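Local atomic coordinates of CBS domain protein (Porphyromonas gingivalis, PDB entry 2NQW), a protein that is of unknown function but, as a UPF0053-family membrane protein with CBS domains and this transporter-associated (CorC_HlyC) domain, may bind flavin adenine dinucleotide. Residues A[66-70]-A[71-75]; A[21-25]-A[26-30]; A[32-36]-A[37-41]. All coordinates share one frame; numbering follows the deposited sequence. Where two conformers were deposited one is given.

Interaction 1 (A[66-70]-A[71-75]); sequences TAVYE and PFRFQ
Ala67 and Tyr69 pair with Phe74 and Phe72 in a tight antiparallel beta hairpin, strand 66-69 forming one outer edge of the five-stranded sheet and strand 72-79 lying next to it. Both are hydrogen-bonded pairs. Phe74 N donates to Ala67 O at 2.8 Å and Ala67 N to Phe74 O at 3.0 Å, and the same reciprocal bonding joins Tyr69 to Phe72. Closest to the turn, Phe72 N reaches Tyr69 O at 2.8 Å from above the carbonyl plane, 44° out of it, in keeping with the tight reversal. Only Glu70 and Pro71 separate the two strands, and the peptide between them is cis, which makes this a two-residue beta hairpin closed by a type VI turn. Pro71 CG lies over the centre of the Phe72 ring, while Tyr69 O lies at that ring's edge. A water also bridges the turn, donating weakly to Glu70 OE1 and Phe72 O. On the face carrying Ala67, Tyr69, Phe72 and Phe74, Tyr69 CB meets the edge of the Phe74 ring at CE2, 4.1 Å away. Phe74 and Ala67 continue from there onto Phe53 of helix 49-57. The opposite face holds Thr66, Val68, Arg73 and Gln75. With CG anti to the backbone N (chi1 -176°) and the chain extended as far as NE, Arg73 stretches diagonally across the neighbouring strand. There Thr66 CB covers one face of its guanidinium, 3.7 Å from NH2, and Val68 CG2 packs 3.5 Å from NH1. Thr66 CG2 also touches Gln75 CG at 4.0 Å.

Interaction 2 (A[21-25]-A[26-30]); sequences GKTSL and SDVRH
The guanidinium of Arg29 lies over the first turn of its own helix, with Leu25 O and the backbone N of Ser26 beneath one and the same face, each offset toward the rim. The chain is bent at chi3 (-63°), which folds the group back over this backbone and brings NH1 to 3.8 Å from Leu25 CB. Leu25 O accepts the backbone N-H of the same residue, Arg29 N, at 2.9 Å. A second flat group, the carboxylate of Asp27, has Ser24 OG 3.2 Å from its CG, but no direct bond joins the two side chains. Ser24 is instead the N-cap of helix 25-32. Its hydroxyl stands between its own N and carbonyl carbon (chi1 68°) and accepts from Asp27 N at 3.0 Å, taking up one of the amide hydrogens of the first helical turn. In place of the direct return bond of a capping box, a water accepts from Ser24 N and donates to Asp27 OD2, 2.8 Å from OD2. The carboxylate at the helix start would probably interact favourably with the helix dipole. Ser24 O takes the amide of Val28 in the first full helical bond, with an angle of 161° at the hydrogen. Next to the cap, Thr23 CG2 meets Asp27 CB at 3.7 Å and Val28 CG2 at 3.8 Å; Thr23 and Val28 hold the N' and N4 positions, as in a hydrophobic staple. Thr23 OG1 is hydrogen-bonded to Glu20 O, while Val28 continues inward onto Phe39.

Interaction 3 (A[32-36]-A[37-41]); sequences LDLPE and NAFGE
Leu34 provides the apolar part of this local contact. Its CD1 touches Phe39 CZ at 3.7 Å, the two side chains crossing at about a right angle, and its CB packs against Ala38 CB at 3.9 Å. Ala38 in turn places CB above the centre of the Phe39 ring, so the methyl group touches both the leucine and the phenylalanine ring face. Phe39 and Leu34 both extend to Phe72, and Phe39 also packs on Leu25 of helix 25-32. At the outer side Asn37 makes a plain van der Waals contact with Pro35: chi1 of 71° sets the amide so that Asn37 OD1 lies beside the CB-CG edge of Pro35, 3.7 Å from CG.

Polar contacts involve the backbone. Ala38 N donates to Pro35 O at 3.1 Å, approaching from well above the carbonyl plane. A water bridges across the turn, donating to Glu36 O at 2.7 Å and accepting from Phe39 N at 2.8 Å. Farther along, Gly40 N bonds Asn37 O.

Two successive type I beta turns result, Pro35-Ala38 and Asn37-Gly40, overlapping by two residues; together they carry the chain from the Schellman motif that ends helix 25-32, at Asp33, into helix 40-43.

The three contacts follow one another along the chain in the order interaction 2, interaction 3, interaction 1, and interaction 3 touches both others. Arg29 O and Leu34 N, 2.9 Å apart, probably share a hydrogen bond between interactions 2 and 3, and Arg29 CG packs 3.8 Å from Phe39 CE2. The ring of Phe39 also meets that of Phe72, 3.7 Å between their CE1 atoms, and Tyr69 OH reaches Gly40 CA at 3.3 Å. Interactions 1 and 2 do not touch; their nearest atoms are about 6 Å apart. A glycerol, probably from crystallisation, is hydrogen-bonded to Glu70 N at the hairpin turn.

Interaction 1 (A[66-70]-A[71-75])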
loop_
_atom_site.group_PDB
_atom_site.type_symbol
_atom_site.label_atom_id
_atom_site.label_comp_id
_atom_site.label_asym_id
_atom_site.label_seq_id
_atom_site.Cartn_x
_atom_site.Cartn_y
_atom_site.Cartn_z
ATOM N N THR A 66 -0.603 9.864 4.226
ATOM C CA THR A 66 0.227 9.399 3.121
ATOM C C THR A 66 1.571 8.869 3.639
ATOM O O THR A 66 2.005 9.172 4.766
ATOM C CB THR A 66 0.491 10.519 2.101
ATOM O OG1 THR A 66 1.241 11.583 2.696
ATOM C CG2 THR A 66 -0.825 11.059 1.510
ATOM N N ALA A 67 2.240 8.068 2.809
ATOM C CA ALA A 67 3.540 7.524 3.167
ATOM C C ALA A 67 4.300 7.336 1.871
ATOM O O ALA A 67 3.682 7.070 0.829
ATOM C CB ALA A 67 3.403 6.193 3.884
ATOM N N VAL A 68 5.623 7.425 1.932
ATOM C CA VAL A 68 6.460 7.261 0.737
ATOM C C VAL A 68 7.462 6.145 0.976
ATOM O O VAL A 68 8.081 6.077 2.046
ATOM C CB VAL A 68 7.184 8.587 0.382
ATOM C CG1 VAL A 68 8.185 8.382 -0.781
ATOM C CG2 VAL A 68 6.157 9.643 -0.009
ATOM N N TYR A 69 7.636 5.275 -0.024
ATOM C CA TYR A 69 8.751 4.339 -0.041
ATOM C C TYR A 69 9.162 4.310 -1.516
ATOM O O TYR A 69 8.557 3.581 -2.320
ATOM C CB TYR A 69 8.329 2.930 0.461
ATOM C CG TYR A 69 9.550 2.071 0.737
ATOM C CD1 TYR A 69 10.176 2.125 1.980
ATOM C CD2 TYR A 69 10.109 1.275 -0.254
ATOM C CE1 TYR A 69 11.333 1.400 2.239
ATOM C CE2 TYR A 69 11.240 0.545 -0.022
ATOM C CZ TYR A 69 11.854 0.603 1.225
ATOM O OH TYR A 69 13.015 -0.120 1.432
ATOM N N GLU A 70 10.142 5.158 -1.865
ATOM C CA GLU A 70 10.365 5.467 -3.277
ATOM C C GLU A 70 10.545 4.172 -4.080
ATOM O O GLU A 70 11.270 3.276 -3.652
ATOM C CB GLU A 70 11.582 6.372 -3.459
ATOM C CG GLU A 70 11.364 7.822 -3.038
ATOM C CD GLU A 70 10.522 8.623 -4.006
ATOM O OE1 GLU A 70 10.075 8.079 -5.022
ATOM O OE2 GLU A 70 10.354 9.845 -3.789
ATOM N N PRO A 71 9.949 4.087 -5.285
ATOM C CA PRO A 71 9.229 5.121 -6.032
ATOM C C PRO A 71 7.741 5.193 -5.708
ATOM O O PRO A 71 7.011 5.857 -6.440
ATOM C CB PRO A 71 9.419 4.663 -7.480
ATOM C CG PRO A 71 9.354 3.154 -7.358
ATOM C CD PRO A 71 10.167 2.865 -6.093
ATOM N N PHE A 72 7.299 4.526 -4.642
ATOM C CA PHE A 72 5.864 4.435 -4.345
ATOM C C PHE A 72 5.405 5.524 -3.403
ATOM O O PHE A 72 6.118 5.914 -2.476
ATOM C CB PHE A 72 5.579 3.058 -3.701
ATOM C CG PHE A 72 6.026 1.904 -4.562
ATOM C CD1 PHE A 72 7.186 1.218 -4.255
ATOM C CD2 PHE A 72 5.342 1.571 -5.718
ATOM C CE1 PHE A 72 7.627 0.187 -5.067
ATOM C CE2 PHE A 72 5.794 0.531 -6.556
ATOM C CZ PHE A 72 6.934 -0.156 -6.236
ATOM N N ARG A 73 4.175 5.955 -3.612
ATOM C CA ARG A 73 3.491 6.818 -2.664
ATOM C C ARG A 73 2.144 6.174 -2.361
ATOM O O ARG A 73 1.435 5.718 -3.283
ATOM C CB ARG A 73 3.279 8.216 -3.258
ATOM C CG ARG A 73 2.646 9.195 -2.274
ATOM C CD ARG A 73 2.424 10.590 -2.966
ATOM N NE ARG A 73 1.805 11.545 -2.040
ATOM C CZ ARG A 73 2.480 12.221 -1.118
ATOM N NH1 ARG A 73 3.797 12.058 -1.027
ATOM N NH2 ARG A 73 1.836 13.053 -0.290
ATOM N N PHE A 74 1.807 6.136 -1.075
ATOM C CA PHE A 74 0.596 5.469 -0.597
ATOM C C PHE A 74 -0.296 6.469 0.104
ATOM O O PHE A 74 0.203 7.402 0.755
ATOM C CB PHE A 74 0.995 4.438 0.474
ATOM C CG PHE A 74 2.027 3.434 0.006
ATOM C CD1 PHE A 74 1.699 2.481 -0.947
ATOM C CD2 PHE A 74 3.330 3.440 0.499
ATOM C CE1 PHE A 74 2.639 1.569 -1.399
ATOM C CE2 PHE A 74 4.289 2.498 0.048
ATOM C CZ PHE A 74 3.910 1.548 -0.889
ATOM N N GLN A 75 -1.609 6.296 -0.012
ATOM C CA GLN A 75 -2.522 7.146 0.733
ATOM C C GLN A 75 -3.645 6.260 1.298
ATOM O O GLN A 75 -4.200 5.401 0.596
ATOM C CB GLN A 75 -3.135 8.206 -0.189
ATOM C CG GLN A 75 -4.150 9.140 0.503
ATOM C CD GLN A 75 -4.639 10.197 -0.473
ATOM O OE1 GLN A 75 -3.893 10.613 -1.366
ATOM N NE2 GLN A 75 -5.840 10.678 -0.275
HETATM O O HOH W 1 7.144 8.372 -4.072
#

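Interaction 2 (A[21-25]-A[26-30])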
loop_
_atom_site.group_PDB
_atom_site.type_symbol
_atom_site.label_atom_id
_atom_site.label_comp_id
_atom_site.label_asym_id
_atom_site.label_seq_id
_atom_site.Cartn_x
_atom_site.Cartn_y
_atom_site.Cartn_z
ATOM N N GLY A 21 -6.522 -2.944 2.063
ATOM C CA GLY A 21 -5.380 -2.794 2.977
ATOM C C GLY A 21 -4.768 -4.122 3.400
ATOM O O GLY A 21 -3.556 -4.214 3.628
ATOM N N LYS A 22 -5.594 -5.162 3.490
ATOM C CA LYS A 22 -5.104 -6.461 3.928
ATOM C C LYS A 22 -4.326 -7.210 2.864
ATOM O O LYS A 22 -3.808 -8.314 3.136
ATOM C CB LYS A 22 -6.276 -7.346 4.367
ATOM C CG LYS A 22 -7.073 -7.907 3.178
ATOM C CD LYS A 22 -8.179 -8.879 3.609
ATOM C CE LYS A 22 -8.936 -9.368 2.397
ATOM N NZ LYS A 22 -8.058 -10.077 1.438
ATOM N N THR A 23 -4.213 -6.644 1.648
ATOM C CA THR A 23 -3.522 -7.401 0.579
ATOM C C THR A 23 -2.076 -7.681 0.986
ATOM O O THR A 23 -1.358 -6.760 1.433
ATOM C CB THR A 23 -3.520 -6.597 -0.722
ATOM O OG1 THR A 23 -4.862 -6.183 -1.043
ATOM C CG2 THR A 23 -2.960 -7.454 -1.885
ATOM N N SER A 24 -1.610 -8.925 0.831
ATOM C CA SER A 24 -0.222 -9.179 1.179
ATOM C C SER A 24 0.716 -8.393 0.243
ATOM O O SER A 24 0.398 -8.140 -0.926
ATOM C CB SER A 24 0.070 -10.667 1.090
ATOM O OG SER A 24 0.013 -11.108 -0.259
ATOM N N LEU A 25 1.896 -8.047 0.733
ATOM C CA LEU A 25 2.889 -7.439 -0.149
ATOM C C LEU A 25 3.249 -8.363 -1.301
ATOM O O LEU A 25 3.473 -7.895 -2.414
ATOM C CB LEU A 25 4.155 -7.021 0.621
ATOM C CG LEU A 25 3.919 -5.905 1.669
ATOM C CD1 LEU A 25 5.279 -5.510 2.234
ATOM C CD2 LEU A 25 3.273 -4.714 0.999
ATOM N N SER A 26 3.296 -9.675 -1.037
ATOM C CA SER A 26 3.470 -10.678 -2.115
ATOM C C SER A 26 2.469 -10.448 -3.227
ATOM O O SER A 26 2.829 -10.405 -4.410
ATOM C CB SER A 26 3.280 -12.099 -1.555
ATOM O OG SER A 26 4.504 -12.523 -0.972
ATOM N N ASP A 27 1.199 -10.338 -2.852
ATOM C CA ASP A 27 0.142 -10.190 -3.840
ATOM C C ASP A 27 0.199 -8.829 -4.521
ATOM O O ASP A 27 -0.111 -8.731 -5.704
ATOM C CB ASP A 27 -1.232 -10.452 -3.249
ATOM C CG ASP A 27 -1.479 -11.943 -3.008
ATOM O OD1 ASP A 27 -0.636 -12.793 -3.422
ATOM O OD2 ASP A 27 -2.506 -12.248 -2.381
ATOM N N VAL A 28 0.584 -7.770 -3.803
ATOM C CA VAL A 28 0.777 -6.486 -4.480
ATOM C C VAL A 28 1.870 -6.621 -5.557
ATOM O O VAL A 28 1.698 -6.140 -6.694
ATOM C CB VAL A 28 1.143 -5.345 -3.486
ATOM C CG1 VAL A 28 1.418 -4.044 -4.226
ATOM C CG2 VAL A 28 -0.008 -5.117 -2.458
ATOM N N ARG A 29 2.999 -7.245 -5.218
ATOM C CA ARG A 29 4.059 -7.404 -6.203
ATOM C C ARG A 29 3.597 -8.259 -7.361
ATOM O O ARG A 29 3.945 -7.995 -8.515
ATOM C CB ARG A 29 5.312 -8.022 -5.566
ATOM C CG ARG A 29 5.982 -7.110 -4.523
ATOM C CD ARG A 29 7.376 -7.616 -4.154
ATOM N NE ARG A 29 7.294 -8.927 -3.526
ATOM C CZ ARG A 29 7.180 -9.180 -2.225
ATOM N NH1 ARG A 29 7.235 -8.203 -1.315
ATOM N NH2 ARG A 29 7.038 -10.450 -1.810
ATOM N N HIS A 30 2.786 -9.282 -7.068
ATOM C CA HIS A 30 2.221 -10.148 -8.128
ATOM C C HIS A 30 1.358 -9.330 -9.091
ATOM O O HIS A 30 1.566 -9.366 -10.315
ATOM C CB HIS A 30 1.375 -11.248 -7.481
ATOM C CG HIS A 30 0.568 -12.049 -8.443
ATOM N ND1 HIS A 30 1.125 -13.047 -9.208
ATOM C CD2 HIS A 30 -0.729 -11.951 -8.815
ATOM C CE1 HIS A 30 0.185 -13.557 -9.994
ATOM N NE2 HIS A 30 -0.953 -12.911 -9.775
HETATM O O HOH W 2 -3.309 -11.009 -0.048
#

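Interaction 3 (A[32-36]-A[37-41])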
loop_
_atom_site.group_PDB
_atom_site.type_symbol
_atom_site.label_atom_id
_atom_site.label_comp_id
_atom_site.label_asym_id
_atom_site.label_seq_id
_atom_site.Cartn_x
_atom_site.Cartn_y
_atom_site.Cartn_z
ATOM N N LEU A 32 1.090 -6.047 -9.519
ATOM C CA LEU A 32 1.697 -4.869 -10.141
ATOM C C LEU A 32 2.982 -5.210 -10.876
ATOM O O LEU A 32 3.679 -4.304 -11.329
ATOM C CB LEU A 32 1.927 -3.749 -9.119
ATOM C CG LEU A 32 0.641 -3.226 -8.477
ATOM C CD1 LEU A 32 1.000 -2.042 -7.571
ATOM C CD2 LEU A 32 -0.405 -2.843 -9.523
ATOM N N ASP A 33 3.295 -6.501 -11.023
ATOM C CA ASP A 33 4.475 -6.915 -11.772
ATOM C C ASP A 33 5.690 -6.219 -11.228
ATOM O O ASP A 33 6.606 -5.809 -12.014
ATOM C CB ASP A 33 4.333 -6.608 -13.270
ATOM C CG ASP A 33 3.148 -7.278 -13.892
ATOM O OD1 ASP A 33 2.857 -8.440 -13.540
ATOM O OD2 ASP A 33 2.481 -6.659 -14.768
ATOM N N LEU A 34 5.900 -6.329 -9.915
ATOM C CA LEU A 34 7.057 -5.694 -9.252
ATOM C C LEU A 34 8.164 -6.688 -8.957
ATOM O O LEU A 34 7.886 -7.863 -8.710
ATOM C CB LEU A 34 6.632 -5.062 -7.928
ATOM C CG LEU A 34 5.562 -3.970 -8.072
ATOM C CD1 LEU A 34 5.152 -3.463 -6.690
ATOM C CD2 LEU A 34 6.064 -2.832 -8.927
ATOM N N PRO A 35 9.408 -6.207 -8.925
ATOM C CA PRO A 35 10.514 -7.078 -8.489
ATOM C C PRO A 35 10.414 -7.406 -6.987
ATOM O O PRO A 35 9.760 -6.694 -6.207
ATOM C CB PRO A 35 11.744 -6.231 -8.776
ATOM C CG PRO A 35 11.269 -4.831 -8.590
ATOM C CD PRO A 35 9.855 -4.837 -9.208
ATOM N N GLU A 36 11.132 -8.442 -6.575
ATOM C CA GLU A 36 11.023 -8.940 -5.215
ATOM C C GLU A 36 11.413 -7.924 -4.167
ATOM O O GLU A 36 10.897 -7.973 -3.053
ATOM C CB GLU A 36 11.914 -10.177 -5.054
ATOM C CG GLU A 36 11.306 -11.409 -5.579
ATOM C CD GLU A 36 12.191 -12.598 -5.254
ATOM O OE1 GLU A 36 13.382 -12.584 -5.660
ATOM O OE2 GLU A 36 11.685 -13.532 -4.588
ATOM N N ASN A 37 12.338 -7.030 -4.521
ATOM C CA ASN A 37 12.829 -6.042 -3.565
ATOM C C ASN A 37 12.102 -4.720 -3.633
ATOM O O ASN A 37 12.582 -3.736 -3.077
ATOM C CB ASN A 37 14.337 -5.815 -3.751
ATOM C CG ASN A 37 14.669 -5.083 -5.014
ATOM O OD1 ASN A 37 13.880 -5.025 -5.956
ATOM N ND2 ASN A 37 15.861 -4.461 -5.039
ATOM N N ALA A 38 10.927 -4.661 -4.251
ATOM C CA ALA A 38 10.241 -3.392 -4.451
ATOM C C ALA A 38 10.034 -2.627 -3.136
ATOM O O ALA A 38 10.110 -1.396 -3.112
ATOM C CB ALA A 38 8.877 -3.622 -5.129
ATOM N N PHE A 39 9.710 -3.354 -2.053
ATOM C CA PHE A 39 9.408 -2.696 -0.768
ATOM C C PHE A 39 10.552 -2.839 0.230
ATOM O O PHE A 39 10.406 -2.457 1.405
ATOM C CB PHE A 39 8.064 -3.215 -0.218
ATOM C CG PHE A 39 6.932 -3.057 -1.204
ATOM C CD1 PHE A 39 6.627 -1.806 -1.739
ATOM C CD2 PHE A 39 6.191 -4.162 -1.593
ATOM C CE1 PHE A 39 5.576 -1.662 -2.658
ATOM C CE2 PHE A 39 5.141 -4.027 -2.509
ATOM C CZ PHE A 39 4.832 -2.791 -3.050
ATOM N N GLY A 40 11.671 -3.361 -0.267
ATOM C CA GLY A 40 12.939 -3.263 0.472
ATOM C C GLY A 40 12.977 -3.937 1.824
ATOM O O GLY A 40 12.147 -4.787 2.165
ATOM N N GLU A 41 13.958 -3.557 2.641
ATOM C CA GLU A 41 14.106 -4.172 3.952
ATOM C C GLU A 41 12.916 -3.867 4.840
ATOM O O GLU A 41 12.503 -4.712 5.636
ATOM C CB GLU A 41 15.394 -3.698 4.638
ATOM C CG GLU A 41 16.631 -4.221 3.988
ATOM C CD GLU A 41 17.889 -3.863 4.768
ATOM O OE1 GLU A 41 18.077 -4.328 5.922
ATOM O OE2 GLU A 41 18.709 -3.106 4.241
HETATM O O HOH W 3 9.412 -6.152 -1.674
#